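PDB 1QYD: bifunctional pinoresinol-lariciresinol reductase 1 from Thuja plicata, which catalyses the NADPH-dependent, enantioselective reduction of (-)-pinoresinol to (-)-lariciresinol and then to (+)-secoisolariciresinol in lignan biosynthesis. Local coordinates for residues Lys181-Gly186 and Ile247-Gln252; Val79-Leu84 and Ser115-Asp120. All coordinates share one frame; numbering follows the deposited sequence.

Interaction 1 (Lys181-Gly186 and Ile247-Gln252); sequences KVLIYG and IYISSQ
Ile184 and Tyr248 lie alongside each other and point the same way where two parallel chain segments, the continuation of the small two-stranded parallel sheet formed by 181-182 and 245-246, run together beyond its regular part. Ile184 sits over one face of the Tyr248 ring: Ile184 CB is 4.2 Å from the ring centroid and 21° off the normal, a CH-pi contact displaced toward the rim, and Ile184 CD1 reaches farther along the ring to touch Tyr248 CZ at 3.9 Å. Ile233 of helix 229-241 also packs against Ile184 and Val182. Ile249 sends its side chain to another group. With CG1 anti to the backbone N (chi1 -155°), Ile249 CG2 lies between the N and the carbonyl carbon and comes 3.5 Å from Tyr185 CD2, while Leu183 crosses Ile249 and brings Leu183 CD2 to 3.7 Å from Ile249 CG2. The Tyr185 hydroxyl is hydrogen-bonded to the carbonyl of Ala169. The backbones are joined by weak, bent hydrogen bonds: Ile247 N to Val182 O, then Ile249 N to Ile184 O and Gly186 N to Ile249 O, the last two flanking the single bridge between Tyr185 and Ile249. The carbonyl of Ile184 also receives the CA-H of Tyr248, with Tyr248 CA 3.1 Å from Ile184 O. At the edge of the Tyr248 ring, near its plane, Gly186 O comes 3.0 Å from Tyr248 CD2.

Interaction 2 (Val79-Leu84 and Ser115-Asp120); sequences VVISAL and SEFGMD
Ser115 and Phe117 meet Ile81-Leu84 in a buried contact between the C-terminal end of strand 79-82, with the turn after it, and the loop that follows the neighbouring parallel strand 111-113. One side-chain hydrogen bond joins the segments: Ser115 OG donates to Leu84 O at 3.0 Å. The hydroxyl is set anti to its own backbone N (chi1 -178°) and reaches the acceptor from above the carbonyl plane, 65° out of it, with a C=O...OG angle of 113°. Ser115 CA lies 3.2 Å from Ser82 O, and Ser115 CB packs against Ser82 OG. This is the C-terminal edge of a Rossmann-type parallel sheet, where the dinucleotide is bound in this fold; Ala83 and Phe117 both touch Ile20 of helix 17-26, which follows the glycine-rich turn inferred to bind NADP(+). Phe117 turns its ring edge to the strand end. Phe117 CE1 stands 3.7 Å from Ser82 O, which lies in the ring plane, and Phe117 CZ comes to 4.4 Å from Ile81 CG2 at the same rim. The same loop carries Glu116, between the two contact residues, and Asp120; both are salt-bridged to NH2 of Arg142, itself an inferred NADP(+)-binding residue.

How the interactions relate
Along the chain interaction 2 closes before interaction 1 opens, and the two do not touch: their centres are 31 Å apart and their nearest atoms about 12 Å. They share no strand or sheet. Interaction 2 lies near the centre of the chain, at the C-terminal edge of the Rossmann-type parallel sheet and beside the inferred cofactor site. Interaction 1 is peripheral, its centre 25 Å from that of the chain, and extends the two-stranded sheet toward helix 252-258; Tyr185 there has its side chain about 11 Å from that of His271, an inferred substrate-binding residue. Interaction 2 therefore belongs to the nucleotide-binding core, whereas interaction 1 belongs to a separate part, probably nearer the substrate.

Interaction 1 (Lys181-Gly186 and Ile247-Gln252)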
ATOM      1  N   LYS A 181     -23.471  -3.891  27.655  1.00 38.84           N
ATOM      2  CA  LYS A 181     -23.738  -3.042  26.492  1.00 35.56           C
ATOM      3  C   LYS A 181     -23.552  -3.705  25.148  1.00 35.71           C
ATOM      4  O   LYS A 181     -23.016  -4.808  25.038  1.00 37.10           O
ATOM      5  CB  LYS A 181     -22.828  -1.842  26.414  1.00 35.66           C
ATOM      6  CG  LYS A 181     -22.824  -0.867  27.554  1.00 42.96           C
ATOM      7  CD  LYS A 181     -21.379  -0.389  27.681  1.00 41.69           C
ATOM      8  CE  LYS A 181     -20.513  -1.479  28.318  1.00 36.46           C
ATOM      9  NZ  LYS A 181     -19.159  -0.980  28.439  1.00 38.52           N
ATOM     10  N   VAL A 182     -24.001  -2.944  24.142  1.00 30.97           N
ATOM     11  CA  VAL A 182     -23.795  -3.219  22.734  1.00 32.04           C
ATOM     12  C   VAL A 182     -24.005  -1.896  22.041  1.00 28.73           C
ATOM     13  O   VAL A 182     -25.010  -1.221  22.266  1.00 31.89           O
ATOM     14  CB  VAL A 182     -24.794  -4.223  22.050  1.00 37.67           C
ATOM     15  CG1 VAL A 182     -24.249  -5.641  22.168  1.00 39.31           C
ATOM     16  CG2 VAL A 182     -26.181  -4.120  22.667  1.00 41.45           C
ATOM     17  N   LEU A 183     -23.031  -1.493  21.225  1.00 25.64           N
ATOM     18  CA  LEU A 183     -23.159  -0.290  20.421  1.00 24.36           C
ATOM     19  C   LEU A 183     -23.885  -0.711  19.135  1.00 25.40           C
ATOM     20  O   LEU A 183     -23.516  -1.735  18.545  1.00 20.36           O
ATOM     21  CB  LEU A 183     -21.750   0.248  20.153  1.00 23.35           C
ATOM     22  CG  LEU A 183     -21.464   1.749  19.847  1.00 29.55           C
ATOM     23  CD1 LEU A 183     -20.370   2.271  20.793  1.00 22.65           C
ATOM     24  CD2 LEU A 183     -20.918   1.931  18.436  1.00 24.43           C
ATOM     25  N   ILE A 184     -24.993  -0.031  18.744  1.00 25.19           N
ATOM     26  CA  ILE A 184     -25.685  -0.333  17.484  1.00 25.21           C
ATOM     27  C   ILE A 184     -25.500   0.816  16.494  1.00 26.70           C
ATOM     28  O   ILE A 184     -25.362   1.992  16.814  1.00 26.86           O
ATOM     29  CB  ILE A 184     -27.229  -0.600  17.681  1.00 22.93           C
ATOM     30  CG1 ILE A 184     -27.493  -1.814  18.559  1.00 19.57           C
ATOM     31  CG2 ILE A 184     -27.864  -0.916  16.332  1.00 26.50           C
ATOM     32  CD1 ILE A 184     -28.926  -2.392  18.477  1.00  9.51           C
ATOM     33  N   TYR A 185     -25.443   0.452  15.225  1.00 27.17           N
ATOM     34  CA  TYR A 185     -25.168   1.417  14.200  1.00 26.81           C
ATOM     35  C   TYR A 185     -26.482   1.872  13.610  1.00 26.33           C
ATOM     36  O   TYR A 185     -27.166   1.216  12.824  1.00 30.62           O
ATOM     37  CB  TYR A 185     -24.226   0.744  13.191  1.00 21.74           C
ATOM     38  CG  TYR A 185     -22.965   0.263  13.922  1.00 20.61           C
ATOM     39  CD1 TYR A 185     -22.742  -1.111  14.099  1.00 20.31           C
ATOM     40  CD2 TYR A 185     -22.083   1.195  14.484  1.00 12.90           C
ATOM     41  CE1 TYR A 185     -21.661  -1.555  14.858  1.00 13.79           C
ATOM     42  CE2 TYR A 185     -20.997   0.764  15.224  1.00  9.91           C
ATOM     43  CZ  TYR A 185     -20.804  -0.604  15.416  1.00 16.17           C
ATOM     44  OH  TYR A 185     -19.795  -1.030  16.257  1.00 18.05           O
ATOM     45  N   GLY A 186     -26.849   3.017  14.162  1.00 22.58           N
ATOM     46  CA  GLY A 186     -28.020   3.750  13.727  1.00 26.32           C
ATOM     47  C   GLY A 186     -29.296   3.187  14.289  1.00 28.19           C
ATOM     48  O   GLY A 186     -29.721   3.463  15.416  1.00 33.63           O
ATOM     49  N   ILE A 247     -27.357   1.267  22.904  1.00 37.47           N
ATOM     50  CA  ILE A 247     -26.927   2.662  22.882  1.00 38.81           C
ATOM     51  C   ILE A 247     -27.257   3.396  21.571  1.00 39.88           C
ATOM     52  O   ILE A 247     -27.868   4.475  21.616  1.00 41.67           O
ATOM     53  CB  ILE A 247     -25.389   2.730  23.158  1.00 38.61           C
ATOM     54  CG1 ILE A 247     -24.852   1.656  24.127  1.00 35.57           C
ATOM     55  CG2 ILE A 247     -25.138   4.098  23.772  1.00 37.46           C
ATOM     56  CD1 ILE A 247     -25.172   1.759  25.634  1.00 37.69           C
ATOM     57  N   TYR A 248     -26.909   2.795  20.408  1.00 36.34           N
ATOM     58  CA  TYR A 248     -27.099   3.279  19.030  1.00 33.59           C
ATOM     59  C   TYR A 248     -26.236   4.489  18.653  1.00 37.10           C
ATOM     60  O   TYR A 248     -26.007   5.392  19.461  1.00 41.41           O
ATOM     61  CB  TYR A 248     -28.579   3.642  18.734  1.00 29.87           C
ATOM     62  CG  TYR A 248     -29.607   2.519  18.936  1.00 25.45           C
ATOM     63  CD1 TYR A 248     -29.915   2.118  20.234  1.00 28.91           C
ATOM     64  CD2 TYR A 248     -30.244   1.864  17.874  1.00 24.47           C
ATOM     65  CE1 TYR A 248     -30.823   1.089  20.486  1.00 27.24           C
ATOM     66  CE2 TYR A 248     -31.164   0.822  18.114  1.00 23.61           C
ATOM     67  CZ  TYR A 248     -31.442   0.445  19.431  1.00 22.09           C
ATOM     68  OH  TYR A 248     -32.317  -0.573  19.752  1.00 28.04           O
ATOM     69  N   ILE A 249     -25.708   4.530  17.414  1.00 36.75           N
ATOM     70  CA  ILE A 249     -24.804   5.585  16.957  1.00 32.89           C
ATOM     71  C   ILE A 249     -25.024   5.937  15.484  1.00 31.55           C
ATOM     72  O   ILE A 249     -25.597   5.114  14.792  1.00 27.76           O
ATOM     73  CB  ILE A 249     -23.380   5.078  17.266  1.00 29.99           C
ATOM     74  CG1 ILE A 249     -22.513   6.296  17.402  1.00 31.19           C
ATOM     75  CG2 ILE A 249     -22.840   4.135  16.198  1.00 36.44           C
ATOM     76  CD1 ILE A 249     -21.139   6.022  18.038  1.00 41.12           C
ATOM     77  N   SER A 250     -24.572   7.064  14.910  1.00 32.89           N
ATOM     78  CA  SER A 250     -24.930   7.488  13.544  1.00 35.55           C
ATOM     79  C   SER A 250     -23.808   7.929  12.593  1.00 41.15           C
ATOM     80  O   SER A 250     -22.642   7.878  12.977  1.00 40.58           O
ATOM     81  CB  SER A 250     -25.945   8.615  13.667  1.00 34.89           C
ATOM     82  OG  SER A 250     -25.442   9.686  14.464  1.00 34.42           O
ATOM     83  N   SER A 251     -24.112   8.397  11.366  1.00 42.25           N
ATOM     84  CA  SER A 251     -23.118   8.773  10.369  1.00 45.51           C
ATOM     85  C   SER A 251     -22.066   9.865  10.628  1.00 52.22           C
ATOM     86  O   SER A 251     -20.924   9.493  10.933  1.00 58.11           O
ATOM     87  CB  SER A 251     -23.840   9.134   9.052  1.00 45.17           C
ATOM     88  OG  SER A 251     -24.456   8.043   8.365  1.00 37.23           O
ATOM     89  N   GLN A 252     -22.391  11.183  10.568  1.00 53.59           N
ATOM     90  CA  GLN A 252     -21.471  12.353  10.552  1.00 53.35           C
ATOM     91  C   GLN A 252     -20.103  12.565  11.266  1.00 53.51           C
ATOM     92  O   GLN A 252     -19.008  12.365  10.680  1.00 56.17           O
ATOM     93  CB  GLN A 252     -22.359  13.580  10.878  1.00 52.63           C
ATOM     94  CG  GLN A 252     -23.141  13.534  12.191  1.00 51.59           C
ATOM     95  CD  GLN A 252     -24.003  14.747  12.520  1.00 49.55           C
ATOM     96  OE1 GLN A 252     -23.601  15.910  12.412  1.00 45.91           O
ATOM     97  NE2 GLN A 252     -25.228  14.456  12.959  1.00 49.79           N
TER

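Interaction 2 (Val79-Leu84 and Ser115-Asp120)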
ATOM      1  N   VAL A  79      -7.537 -26.637 -10.665  1.00 15.94           N
ATOM      2  CA  VAL A  79      -7.996 -25.410 -10.058  1.00  9.60           C
ATOM      3  C   VAL A  79      -6.881 -24.820  -9.202  1.00  6.20           C
ATOM      4  O   VAL A  79      -5.989 -25.546  -8.781  1.00  9.32           O
ATOM      5  CB  VAL A  79      -9.248 -25.748  -9.239  1.00 12.91           C
ATOM      6  CG1 VAL A  79      -9.918 -24.437  -8.853  1.00  6.02           C
ATOM      7  CG2 VAL A  79     -10.231 -26.638 -10.043  1.00  7.55           C
ATOM      8  N   VAL A  80      -6.815 -23.494  -9.052  1.00  7.01           N
ATOM      9  CA  VAL A  80      -5.947 -22.779  -8.104  1.00  8.42           C
ATOM     10  C   VAL A  80      -6.846 -21.796  -7.319  1.00 14.87           C
ATOM     11  O   VAL A  80      -7.615 -20.985  -7.855  1.00 15.45           O
ATOM     12  CB  VAL A  80      -4.804 -21.980  -8.806  1.00  7.57           C
ATOM     13  CG1 VAL A  80      -5.324 -21.367 -10.083  1.00  7.95           C
ATOM     14  CG2 VAL A  80      -4.287 -20.838  -7.913  1.00  2.00           C
ATOM     15  N   ILE A  81      -6.781 -21.907  -5.993  1.00 13.29           N
ATOM     16  CA  ILE A  81      -7.554 -21.053  -5.112  1.00  7.74           C
ATOM     17  C   ILE A  81      -6.593 -20.185  -4.331  1.00  5.72           C
ATOM     18  O   ILE A  81      -5.686 -20.705  -3.697  1.00  8.71           O
ATOM     19  CB  ILE A  81      -8.405 -21.931  -4.166  1.00  5.92           C
ATOM     20  CG1 ILE A  81      -9.397 -22.736  -4.964  1.00  2.05           C
ATOM     21  CG2 ILE A  81      -9.249 -21.057  -3.239  1.00 13.43           C
ATOM     22  CD1 ILE A  81     -10.091 -23.751  -4.057  1.00 11.68           C
ATOM     23  N   SER A  82      -6.703 -18.872  -4.426  1.00  3.49           N
ATOM     24  CA  SER A  82      -5.901 -18.012  -3.589  1.00  2.00           C
ATOM     25  C   SER A  82      -6.643 -17.458  -2.373  1.00  6.86           C
ATOM     26  O   SER A  82      -7.646 -16.756  -2.520  1.00 11.99           O
ATOM     27  CB  SER A  82      -5.400 -16.876  -4.421  1.00  3.12           C
ATOM     28  OG  SER A  82      -4.948 -15.783  -3.621  1.00  2.00           O
ATOM     29  N   ALA A  83      -6.174 -17.716  -1.150  1.00  9.82           N
ATOM     30  CA  ALA A  83      -6.768 -17.137   0.066  1.00  9.83           C
ATOM     31  C   ALA A  83      -5.750 -16.238   0.742  1.00 11.58           C
ATOM     32  O   ALA A  83      -5.673 -16.109   1.963  1.00 15.44           O
ATOM     33  CB  ALA A  83      -7.173 -18.237   1.031  1.00  2.00           C
ATOM     34  N   LEU A  84      -4.940 -15.604  -0.114  1.00 17.10           N
ATOM     35  CA  LEU A  84      -3.851 -14.707   0.258  1.00 20.73           C
ATOM     36  C   LEU A  84      -4.297 -13.392   0.857  1.00 27.27           C
ATOM     37  O   LEU A  84      -4.738 -12.517   0.110  1.00 33.45           O
ATOM     38  CB  LEU A  84      -2.960 -14.422  -0.993  1.00 18.61           C
ATOM     39  CG  LEU A  84      -1.796 -15.414  -1.225  1.00 14.20           C
ATOM     40  CD1 LEU A  84      -1.079 -15.256  -2.564  1.00  2.00           C
ATOM     41  CD2 LEU A  84      -0.841 -15.168  -0.071  1.00 10.68           C
ATOM     42  N   SER A 115      -8.458 -14.006  -4.047  1.00  3.63           N
ATOM     43  CA  SER A 115      -8.604 -13.684  -2.644  1.00 13.56           C
ATOM     44  C   SER A 115      -9.639 -12.581  -2.531  1.00 19.10           C
ATOM     45  O   SER A 115      -9.330 -11.384  -2.562  1.00 26.87           O
ATOM     46  CB  SER A 115      -7.322 -13.191  -2.058  1.00 14.24           C
ATOM     47  OG  SER A 115      -7.609 -12.975  -0.693  1.00 10.29           O
ATOM     48  N   GLU A 116     -10.873 -13.105  -2.474  1.00 17.94           N
ATOM     49  CA  GLU A 116     -12.141 -12.406  -2.355  1.00 18.55           C
ATOM     50  C   GLU A 116     -12.600 -12.638  -0.910  1.00 19.93           C
ATOM     51  O   GLU A 116     -11.949 -12.231   0.060  1.00 18.44           O
ATOM     52  CB  GLU A 116     -13.098 -13.023  -3.386  1.00 14.38           C
ATOM     53  CG  GLU A 116     -12.847 -12.684  -4.844  1.00 14.64           C
ATOM     54  CD  GLU A 116     -13.082 -11.223  -5.187  1.00 13.99           C
ATOM     55  OE1 GLU A 116     -14.214 -10.764  -5.066  1.00 17.74           O
ATOM     56  OE2 GLU A 116     -12.136 -10.544  -5.580  1.00 17.41           O
ATOM     57  N   PHE A 117     -13.682 -13.421  -0.776  1.00 21.84           N
ATOM     58  CA  PHE A 117     -14.329 -13.873   0.460  1.00 25.49           C
ATOM     59  C   PHE A 117     -14.905 -12.771   1.387  1.00 25.72           C
ATOM     60  O   PHE A 117     -14.917 -12.900   2.615  1.00 23.86           O
ATOM     61  CB  PHE A 117     -13.314 -14.782   1.224  1.00 25.32           C
ATOM     62  CG  PHE A 117     -12.740 -15.944   0.421  1.00 21.22           C
ATOM     63  CD1 PHE A 117     -11.460 -15.817  -0.146  1.00 19.06           C
ATOM     64  CD2 PHE A 117     -13.503 -17.104   0.203  1.00 23.06           C
ATOM     65  CE1 PHE A 117     -10.954 -16.847  -0.942  1.00 15.02           C
ATOM     66  CE2 PHE A 117     -12.986 -18.133  -0.593  1.00 14.19           C
ATOM     67  CZ  PHE A 117     -11.719 -18.000  -1.163  1.00 18.79           C
ATOM     68  N   GLY A 118     -15.475 -11.726   0.755  1.00 22.91           N
ATOM     69  CA  GLY A 118     -16.021 -10.549   1.412  1.00 24.88           C
ATOM     70  C   GLY A 118     -17.071  -9.800   0.580  1.00 28.05           C
ATOM     71  O   GLY A 118     -17.860 -10.385  -0.156  1.00 23.70           O
ATOM     72  N   MET A 119     -17.035  -8.471   0.716  1.00 29.46           N
ATOM     73  CA  MET A 119     -17.975  -7.514   0.153  1.00 32.61           C
ATOM     74  C   MET A 119     -18.318  -7.375  -1.332  1.00 38.92           C
ATOM     75  O   MET A 119     -19.404  -6.867  -1.657  1.00 44.59           O
ATOM     76  CB  MET A 119     -17.593  -6.116   0.577  1.00 31.52           C
ATOM     77  CG  MET A 119     -17.712  -5.837   2.054  1.00 37.74           C
ATOM     78  SD  MET A 119     -17.716  -4.052   2.368  1.00 41.71           S
ATOM     79  CE  MET A 119     -19.402  -3.946   2.877  1.00 37.90           C
ATOM     80  N   ASP A 120     -17.401  -7.774  -2.225  1.00 35.84           N
ATOM     81  CA  ASP A 120     -17.451  -7.685  -3.690  1.00 31.09           C
ATOM     82  C   ASP A 120     -17.036  -6.316  -4.243  1.00 30.03           C
ATOM     83  O   ASP A 120     -17.855  -5.410  -4.438  1.00 32.64           O
ATOM     84  CB  ASP A 120     -18.847  -8.034  -4.259  1.00 26.30           C
ATOM     85  CG  ASP A 120     -18.936  -8.174  -5.780  1.00 27.83           C
ATOM     86  OD1 ASP A 120     -19.871  -8.795  -6.269  1.00 29.99           O
ATOM     87  OD2 ASP A 120     -18.099  -7.676  -6.514  1.00 26.33           O
TER